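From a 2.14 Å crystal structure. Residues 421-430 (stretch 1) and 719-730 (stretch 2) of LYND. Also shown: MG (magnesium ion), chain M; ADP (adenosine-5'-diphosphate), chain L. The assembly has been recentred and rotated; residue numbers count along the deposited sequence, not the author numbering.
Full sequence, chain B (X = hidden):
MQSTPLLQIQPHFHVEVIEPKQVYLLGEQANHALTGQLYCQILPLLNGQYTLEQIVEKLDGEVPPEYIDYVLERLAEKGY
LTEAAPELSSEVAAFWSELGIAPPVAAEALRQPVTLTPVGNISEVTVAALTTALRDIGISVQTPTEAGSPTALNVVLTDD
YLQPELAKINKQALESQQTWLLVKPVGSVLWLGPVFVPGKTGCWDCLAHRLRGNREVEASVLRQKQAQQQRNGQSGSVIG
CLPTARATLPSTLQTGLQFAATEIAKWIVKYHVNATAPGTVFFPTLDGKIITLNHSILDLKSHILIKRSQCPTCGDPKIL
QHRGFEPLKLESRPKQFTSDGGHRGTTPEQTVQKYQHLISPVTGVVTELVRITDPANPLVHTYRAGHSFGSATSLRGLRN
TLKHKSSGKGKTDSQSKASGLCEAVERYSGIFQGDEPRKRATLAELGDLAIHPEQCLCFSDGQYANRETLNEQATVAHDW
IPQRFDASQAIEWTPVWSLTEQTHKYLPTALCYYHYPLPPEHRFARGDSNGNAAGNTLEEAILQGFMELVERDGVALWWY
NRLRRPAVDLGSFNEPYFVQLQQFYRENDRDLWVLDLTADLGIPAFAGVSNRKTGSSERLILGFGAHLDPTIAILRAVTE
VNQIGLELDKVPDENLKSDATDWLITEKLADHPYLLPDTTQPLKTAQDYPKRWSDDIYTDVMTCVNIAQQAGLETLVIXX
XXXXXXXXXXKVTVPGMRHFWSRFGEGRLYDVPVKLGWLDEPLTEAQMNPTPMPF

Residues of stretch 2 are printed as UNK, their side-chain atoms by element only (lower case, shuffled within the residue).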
ATOM      1  N   LEU B 421      11.444   7.641  -3.187  1.00 44.44           N
ATOM      2  CA  LEU B 421      10.693   8.658  -2.463  1.00 41.99           C
ATOM      3  C   LEU B 421      11.612   9.784  -1.985  1.00 43.37           C
ATOM      4  O   LEU B 421      11.310  10.961  -2.150  1.00 39.10           O
ATOM      5  CB  LEU B 421       9.965   8.036  -1.267  1.00 47.50           C
ATOM      6  CG  LEU B 421       9.298   9.013  -0.290  1.00 47.77           C
ATOM      7  CD1 LEU B 421       8.225   9.836  -0.973  1.00 57.57           C
ATOM      8  CD2 LEU B 421       8.716   8.247   0.879  1.00 57.61           C
ATOM      9  N   CYS B 422      12.736   9.405  -1.395  1.00 39.90           N
ATOM     10  CA  CYS B 422      13.643  10.370  -0.795  1.00 44.11           C
ATOM     11  C   CYS B 422      14.414  11.178  -1.839  1.00 48.32           C
ATOM     12  O   CYS B 422      14.776  12.324  -1.576  1.00 38.66           O
ATOM     13  CB  CYS B 422      14.610   9.664   0.161  1.00 39.81           C
ATOM     14  SG  CYS B 422      13.787   8.965   1.625  1.00 45.01           S
ATOM     15  N   GLU B 423      14.646  10.614  -3.020  1.00 43.93           N
ATOM     16  CA  GLU B 423      15.278  11.390  -4.093  1.00 41.27           C
ATOM     17  C   GLU B 423      14.318  12.450  -4.589  1.00 44.46           C
ATOM     18  O   GLU B 423      14.711  13.575  -4.887  1.00 40.91           O
ATOM     19  CB  GLU B 423      15.714  10.502  -5.271  1.00 49.58           C
ATOM     20  CG  GLU B 423      16.937  11.052  -6.007  1.00 55.05           C
ATOM     21  CD  GLU B 423      17.227  10.359  -7.329  1.00 59.32           C
ATOM     22  OE1 GLU B 423      16.381  10.424  -8.252  1.00 57.04           O
ATOM     23  OE2 GLU B 423      18.318   9.761  -7.448  1.00 51.98           O
ATOM     24  N   ALA B 424      13.044  12.092  -4.678  1.00 38.34           N
ATOM     25  CA  ALA B 424      12.036  13.036  -5.161  1.00 38.33           C
ATOM     26  C   ALA B 424      11.915  14.231  -4.194  1.00 42.45           C
ATOM     27  O   ALA B 424      11.820  15.383  -4.621  1.00 44.99           O
ATOM     28  CB  ALA B 424      10.703  12.336  -5.341  1.00 45.52           C
ATOM     29  N   VAL B 425      11.941  13.951  -2.894  1.00 46.79           N
ATOM     30  CA  VAL B 425      11.901  15.006  -1.885  1.00 45.05           C
ATOM     31  C   VAL B 425      13.224  15.776  -1.850  1.00 41.73           C
ATOM     32  O   VAL B 425      13.248  16.974  -1.585  1.00 39.88           O
ATOM     33  CB  VAL B 425      11.600  14.436  -0.488  1.00 46.65           C
ATOM     34  CG1 VAL B 425      11.651  15.529   0.566  1.00 53.52           C
ATOM     35  CG2 VAL B 425      10.240  13.761  -0.477  1.00 50.16           C
ATOM     36  N   GLU B 426      14.317  15.075  -2.126  1.00 42.05           N
ATOM     37  CA  GLU B 426      15.624  15.693  -2.214  1.00 44.64           C
ATOM     38  C   GLU B 426      15.634  16.746  -3.322  1.00 38.90           C
ATOM     39  O   GLU B 426      16.086  17.866  -3.117  1.00 37.62           O
ATOM     40  CB  GLU B 426      16.697  14.627  -2.484  1.00 37.37           C
ATOM     41  CG  GLU B 426      18.109  15.179  -2.740  1.00 35.98           C
ATOM     42  CD  GLU B 426      18.894  14.337  -3.737  1.00 44.79           C
ATOM     43  OE1 GLU B 426      18.911  13.098  -3.598  1.00 49.07           O
ATOM     44  OE2 GLU B 426      19.490  14.917  -4.672  1.00 46.65           O
ATOM     45  N   ARG B 427      15.136  16.374  -4.495  1.00 41.36           N
ATOM     46  CA  ARG B 427      15.133  17.275  -5.630  1.00 37.42           C
ATOM     47  C   ARG B 427      14.226  18.470  -5.390  1.00 36.99           C
ATOM     48  O   ARG B 427      14.569  19.591  -5.754  1.00 37.21           O
ATOM     49  CB  ARG B 427      14.713  16.540  -6.903  1.00 45.76           C
ATOM     50  CG  ARG B 427      15.640  15.394  -7.296  1.00 51.39           C
ATOM     51  CD  ARG B 427      16.960  15.866  -7.887  1.00 70.17           C
ATOM     52  NE  ARG B 427      17.923  14.764  -7.979  1.00 78.10           N
ATOM     53  CZ  ARG B 427      17.867  13.785  -8.885  1.00 81.16           C
ATOM     54  NH1 ARG B 427      16.891  13.754  -9.792  1.00 70.45           N
ATOM     55  NH2 ARG B 427      18.788  12.826  -8.884  1.00 82.56           N
ATOM     56  N   TYR B 428      13.081  18.250  -4.759  1.00 47.77           N
ATOM     57  CA  TYR B 428      12.165  19.349  -4.460  1.00 47.40           C
ATOM     58  C   TYR B 428      12.776  20.352  -3.480  1.00 42.61           C
ATOM     59  O   TYR B 428      12.698  21.558  -3.686  1.00 38.10           O
ATOM     60  CB  TYR B 428      10.839  18.820  -3.906  1.00 49.26           C
ATOM     61  CG  TYR B 428       9.992  19.898  -3.251  1.00 40.08           C
ATOM     62  CD1 TYR B 428       9.123  20.676  -3.999  1.00 51.23           C
ATOM     63  CD2 TYR B 428      10.080  20.143  -1.883  1.00 42.21           C
ATOM     64  CE1 TYR B 428       8.361  21.667  -3.408  1.00 50.71           C
ATOM     65  CE2 TYR B 428       9.322  21.135  -1.278  1.00 49.47           C
ATOM     66  CZ  TYR B 428       8.460  21.891  -2.043  1.00 54.87           C
ATOM     67  OH  TYR B 428       7.706  22.871  -1.443  1.00 63.36           O
ATOM     68  N   SER B 429      13.388  19.836  -2.424  1.00 43.87           N
ATOM     69  CA  SER B 429      13.889  20.657  -1.330  1.00 37.71           C
ATOM     70  C   SER B 429      15.021  21.573  -1.754  1.00 40.16           C
ATOM     71  O   SER B 429      15.320  22.544  -1.077  1.00 49.03           O
ATOM     72  CB  SER B 429      14.357  19.761  -0.178  1.00 38.23           C
ATOM     73  OG  SER B 429      13.264  19.046   0.384  1.00 40.02           O
ATOM     74  N   GLY B 430      15.649  21.258  -2.878  1.00 51.60           N
ATOM     75  CA  GLY B 430      16.757  22.046  -3.385  1.00 48.26           C
ATOM     76  C   GLY B 430      16.333  23.225  -4.242  1.00 45.89           C
ATOM     77  O   GLY B 430      17.164  24.057  -4.607  1.00 44.38           O
ATOM     78  N   UNK B 719      21.967  23.463   4.590  1.00 49.74           N
ATOM     79  CA  UNK B 719      20.769  22.746   4.958  1.00 50.44           C
ATOM     80  C   UNK B 719      19.585  23.258   4.140  1.00 58.90           C
ATOM     81  O   UNK B 719      19.157  24.396   4.297  1.00 64.72           O
ATOM     82  c   UNK B 719      20.500  22.886   6.462  1.00 49.29           C
ATOM     83  c   UNK B 719      19.279  22.081   6.916  1.00 56.82           C
ATOM     84  o   UNK B 719      18.886  21.127   6.201  1.00 55.02           O
ATOM     85  o   UNK B 719      18.709  22.407   7.983  1.00 59.78           O
ATOM     86  N   UNK B 720      19.065  22.401   3.270  1.00 50.88           N
ATOM     87  CA  UNK B 720      17.924  22.734   2.433  1.00 48.89           C
ATOM     88  C   UNK B 720      16.613  22.191   3.005  1.00 52.48           C
ATOM     89  O   UNK B 720      15.579  22.234   2.343  1.00 56.36           O
ATOM     90  n   UNK B 720      20.056  22.822  -2.008  1.00 41.37           N
ATOM     91  o   UNK B 720      19.258  20.860  -1.240  1.00 47.85           O
ATOM     92  c   UNK B 720      19.366  22.684   0.309  1.00 49.48           C
ATOM     93  c   UNK B 720      18.133  22.164   1.026  1.00 50.35           C
ATOM     94  c   UNK B 720      19.555  22.044  -1.049  1.00 50.83           C
ATOM     95  N   UNK B 721      16.660  21.674   4.229  1.00 46.49           N
ATOM     96  CA  UNK B 721      15.483  21.063   4.849  1.00 41.32           C
ATOM     97  C   UNK B 721      14.330  22.057   4.949  1.00 41.08           C
ATOM     98  O   UNK B 721      14.475  23.150   5.511  1.00 43.19           O
ATOM     99  c   UNK B 721      15.815  20.544   6.254  1.00 47.25           C
ATOM    100  c   UNK B 721      14.602  19.875   6.888  1.00 44.19           C
ATOM    101  o   UNK B 721      16.895  19.602   6.178  1.00 41.92           O
ATOM    102  N   UNK B 722      13.181  21.671   4.405  1.00 41.87           N
ATOM    103  CA  UNK B 722      11.981  22.497   4.483  1.00 48.74           C
ATOM    104  C   UNK B 722      11.110  21.968   5.620  1.00 46.98           C
ATOM    105  O   UNK B 722      10.829  20.775   5.659  1.00 48.50           O
ATOM    106  n   UNK B 722      13.311  26.589   0.582  1.00 46.65           N
ATOM    107  n   UNK B 722      13.551  24.290   0.729  1.00 47.30           N
ATOM    108  n   UNK B 722      14.825  25.502  -0.747  1.00 47.26           N
ATOM    109  c   UNK B 722      12.539  24.124   1.776  1.00 47.96           C
ATOM    110  c   UNK B 722      12.106  22.674   1.931  1.00 42.00           C
ATOM    111  c   UNK B 722      11.226  22.463   3.159  1.00 41.61           C
ATOM    112  c   UNK B 722      13.896  25.458   0.191  1.00 50.05           C
ATOM    113  N   UNK B 723      10.691  22.844   6.560  1.00 49.34           N
ATOM    114  CA  UNK B 723       9.948  22.355   7.734  1.00 55.41           C
ATOM    115  C   UNK B 723       8.636  21.656   7.398  1.00 49.05           C
ATOM    116  O   UNK B 723       8.215  20.776   8.139  1.00 53.12           O
ATOM    117  c   UNK B 723      10.896  24.299   6.618  1.00 50.13           C
ATOM    118  c   UNK B 723      10.649  24.624   8.054  1.00 61.46           C
ATOM    119  c   UNK B 723       9.660  23.633   8.532  1.00 58.23           C
ATOM    120  N   UNK B 724       7.991  22.061   6.311  1.00 51.53           N
ATOM    121  CA  UNK B 724       6.749  21.434   5.865  1.00 50.33           C
ATOM    122  C   UNK B 724       6.999  20.066   5.209  1.00 50.21           C
ATOM    123  O   UNK B 724       6.057  19.311   4.955  1.00 46.18           O
ATOM    124  c   UNK B 724       6.007  22.360   4.886  1.00 55.19           C
ATOM    125  o   UNK B 724       6.251  22.909   2.579  1.00 48.99           O
ATOM    126  c   UNK B 724       6.839  22.712   3.660  1.00 44.47           C
ATOM    127  o   UNK B 724       8.076  22.801   3.788  1.00 42.48           O
ATOM    128  N   UNK B 725       8.263  19.765   4.929  1.00 46.97           N
ATOM    129  CA  UNK B 725       8.664  18.472   4.374  1.00 49.54           C
ATOM    130  C   UNK B 725       9.100  17.521   5.480  1.00 49.47           C
ATOM    131  O   UNK B 725       8.640  16.378   5.540  1.00 49.29           O
ATOM    132  c   UNK B 725       8.281  18.854   1.338  1.00 48.37           C
ATOM    133  c   UNK B 725      10.347  17.281   2.907  1.00 49.65           C
ATOM    134  c   UNK B 725       9.823  18.634   3.372  1.00 55.14           C
ATOM    135  c   UNK B 725       9.378  19.480   2.176  1.00 52.72           C
ATOM    136  N   UNK B 726       9.991  18.000   6.348  1.00 53.26           N
ATOM    137  CA  UNK B 726      10.451  17.225   7.499  1.00 56.52           C
ATOM    138  C   UNK B 726      11.727  16.466   7.204  1.00 45.03           C
ATOM    139  O   UNK B 726      12.719  16.604   7.917  1.00 49.25           O
ATOM    140  N   UNK B 727      11.698  15.656   6.153  1.00 44.02           N
ATOM    141  CA  UNK B 727      12.877  14.912   5.713  1.00 50.36           C
ATOM    142  C   UNK B 727      14.047  15.849   5.479  1.00 44.75           C
ATOM    143  O   UNK B 727      13.931  16.841   4.759  1.00 48.34           O
ATOM    144  c   UNK B 727      13.847  12.015   4.856  1.00 47.60           C
ATOM    145  c   UNK B 727      13.677  13.212   3.921  1.00 47.54           C
ATOM    146  c   UNK B 727      13.384  12.754   2.501  1.00 47.89           C
ATOM    147  c   UNK B 727      12.574  14.142   4.424  1.00 54.28           C
ATOM    148  N   UNK B 728      15.181  15.532   6.089  1.00 52.36           N
ATOM    149  CA  UNK B 728      16.362  16.369   5.965  1.00 49.30           C
ATOM    150  C   UNK B 728      16.954  16.295   4.574  1.00 51.57           C
ATOM    151  O   UNK B 728      17.120  15.215   4.022  1.00 48.00           O
ATOM    152  o   UNK B 728      16.730  15.279   9.181  1.00 60.92           O
ATOM    153  c   UNK B 728      16.944  16.214   8.420  1.00 54.50           C
ATOM    154  n   UNK B 728      16.793  17.480   8.782  1.00 53.03           N
ATOM    155  c   UNK B 728      17.410  15.970   6.996  1.00 48.52           C
ATOM    156  N   UNK B 729      17.258  17.458   4.008  1.00 42.98           N
ATOM    157  CA  UNK B 729      17.926  17.550   2.723  1.00 51.17           C
ATOM    158  C   UNK B 729      19.061  18.559   2.818  1.00 46.60           C
ATOM    159  O   UNK B 729      18.877  19.662   3.341  1.00 40.06           O
ATOM    160  c   UNK B 729      17.677  18.008   0.253  1.00 37.69           C
ATOM    161  c   UNK B 729      15.783  17.002   1.538  1.00 48.94           C
ATOM    162  c   UNK B 729      16.956  17.964   1.603  1.00 47.07           C
ATOM    163  N   UNK B 730      20.229  18.181   2.299  1.00 44.70           N
ATOM    164  CA  UNK B 730      21.394  19.069   2.296  1.00 48.32           C
ATOM    165  C   UNK B 730      22.093  19.076   0.950  1.00 46.72           C
ATOM    166  O   UNK B 730      21.888  18.189   0.124  1.00 46.99           O
ATOM    167  c   UNK B 730      22.963  17.261   3.021  1.00 42.92           C
ATOM    168  c   UNK B 730      21.854  18.700   4.745  1.00 46.36           C
ATOM    169  c   UNK B 730      22.437  18.652   3.338  1.00 41.81           C
TER
HETATM  170 MG    MG M1776      19.632   8.516  -8.301  1.00 55.65          MG
HETATM  171  PB  ADP L 780      21.689   8.376  -5.836  1.00 58.72           P
HETATM  172  O1B ADP L 780      22.308   9.683  -5.411  1.00 59.74           O
HETATM  173  O2B ADP L 780      22.635   7.463  -6.562  1.00 60.08           O
HETATM  174  O3B ADP L 780      20.363   8.559  -6.510  1.00 56.13           O
HETATM  175  PA  ADP L 780      20.182   6.685  -4.013  1.00 49.41           P
HETATM  176  O1A ADP L 780      20.695   5.586  -3.119  1.00 47.12           O
HETATM  177  O2A ADP L 780      19.363   6.316  -5.235  1.00 46.02           O
HETATM  178  O3A ADP L 780      21.423   7.645  -4.416  1.00 66.08           O
HETATM  179  O5' ADP L 780      19.311   7.674  -3.108  1.00 46.03           O
HETATM  180  C5' ADP L 780      18.505   8.680  -3.688  1.00 49.02           C
HETATM  181  C4' ADP L 780      18.211   9.719  -2.619  1.00 56.01           C
HETATM  182  O4' ADP L 780      17.350   9.174  -1.622  1.00 56.65           O
HETATM  183  C3' ADP L 780      19.472  10.150  -1.892  1.00 60.76           C
HETATM  184  O3' ADP L 780      19.361  11.536  -1.597  1.00 48.55           O
HETATM  185  C2' ADP L 780      19.488   9.369  -0.600  1.00 56.10           C
HETATM  186  O2' ADP L 780      20.057  10.110   0.483  1.00 51.45           O
HETATM  187  C1' ADP L 780      18.013   9.121  -0.356  1.00 53.72           C
HETATM  188  N9  ADP L 780      17.795   7.814   0.307  1.00 65.55           N
HETATM  189  C8  ADP L 780      18.058   6.593  -0.208  1.00 62.77           C
HETATM  190  N7  ADP L 780      17.718   5.622   0.674  1.00 59.19           N
HETATM  191  C5  ADP L 780      17.227   6.224   1.767  1.00 65.24           C
HETATM  192  C6  ADP L 780      16.690   5.781   3.069  1.00 60.03           C
HETATM  193  N6  ADP L 780      16.625   4.459   3.344  1.00 61.21           N
HETATM  194  N1  ADP L 780      16.285   6.725   3.946  1.00 56.86           N
HETATM  195  C2  ADP L 780      16.355   8.038   3.661  1.00 63.78           C
HETATM  196  N3  ADP L 780      16.834   8.510   2.490  1.00 60.29           N
HETATM  197  C4  ADP L 780      17.280   7.671   1.525  1.00 66.21           C
HETATM  198  O   HOH W   1      18.488  19.279  -3.108  1.00 43.51           O
HETATM  199  O   HOH W   2       8.376  24.009   1.036  1.00 56.94           O
HETATM  200  O   HOH W   3      13.140  18.989   3.109  1.00 47.81           O
HETATM  201  O   HOH W   4      20.623   6.914  -9.077  1.00 47.44           O
HETATM  202  O   HOH W   5      18.170   7.129  -7.223  1.00 36.86           O
HETATM  203  O   HOH W   6      18.034   8.720  -9.551  1.00 43.28           O

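Position 719 has two side-chain carbons, the second carrying two oxygens. It stays out of reach of stretch 1. This carboxylate on a single CB is Asp-719.

Position 720 has three carbons in a row, the last bearing one oxygen and one nitrogen. The oxygen lies 3.5 Å from Gly-430 CA. It is Gln-720. Water 1 donates to its OE1 at 2.6 Å and to Glu-426 O at 2.8 Å.

Position 721 has one carbon carrying an oxygen and a carbon, and points away from the helix. It is Thr-721. Its OG1 donates to Asp-719 OD1 at 2.5 Å.

Position 722 has three carbons, a nitrogen, then a carbon with two more nitrogens. Two of the nitrogens reach Ser-429 O. This guanidinium is Arg-722. NE and NH2 donate to Ser-429 O at 3.1 and 3.0 Å.

Position 723 has three carbons closing a ring onto the backbone nitrogen, far from stretch 1. It is Pro-723.

Position 724 has two carbons, the second with two oxygens. One oxygen comes within 4.3 Å of Tyr-428 OH. It is Asp-724. Water 2 fills the gap, 2.8 Å from both Asp-724 OD2 and Tyr-428 OH.

Position 725 has four carbons, forked at the first, with one arm two carbons long, touching Val-425 and Tyr-428. It is Ile-725. CG2 is 3.2 Å from Val-425 CG1, and CD1 is 3.6 Å from Tyr-428 CE2.

Position 726 has no side-chain atoms. It is Gly-726. At its backbone angles, a CB would jam against the preceding carbonyl oxygen.

Position 727 has four carbons, forked at the second, near Cys-422 and Val-425. It is Leu-727. CD2 lies 3.9 Å from Cys-422 SG and 3.8 Å from Val-425 CG1.

Position 728 has two carbons, the second carrying one oxygen and one nitrogen. It points away. It is Asn-728.

Position 729 has one carbon carrying two carbons, pointing toward the helix. It is Val-729. CG2 is 3.4 Å from Ser-429 OG, and CG1 is 3.7 Å from Glu-426 O.

Position 730 has the same three-carbon fork but points away. It is Val-730.

The contact buries 531 Å². Ile-725, Leu-727 and Val-729 pack around Val-425, while Arg-722 holds the carbonyl of Ser-429. Water 3 donates to Ser-429 OG at 2.7 Å and to Leu-727 O at 2.8 Å, and accepts from Arg-722 N at 3.0 Å. The same helix serves the nucleotide: Glu-423 OE2 binds magnesium at 2.0 Å.

Stretch 2 719-730: DQTRPDIGLNVV
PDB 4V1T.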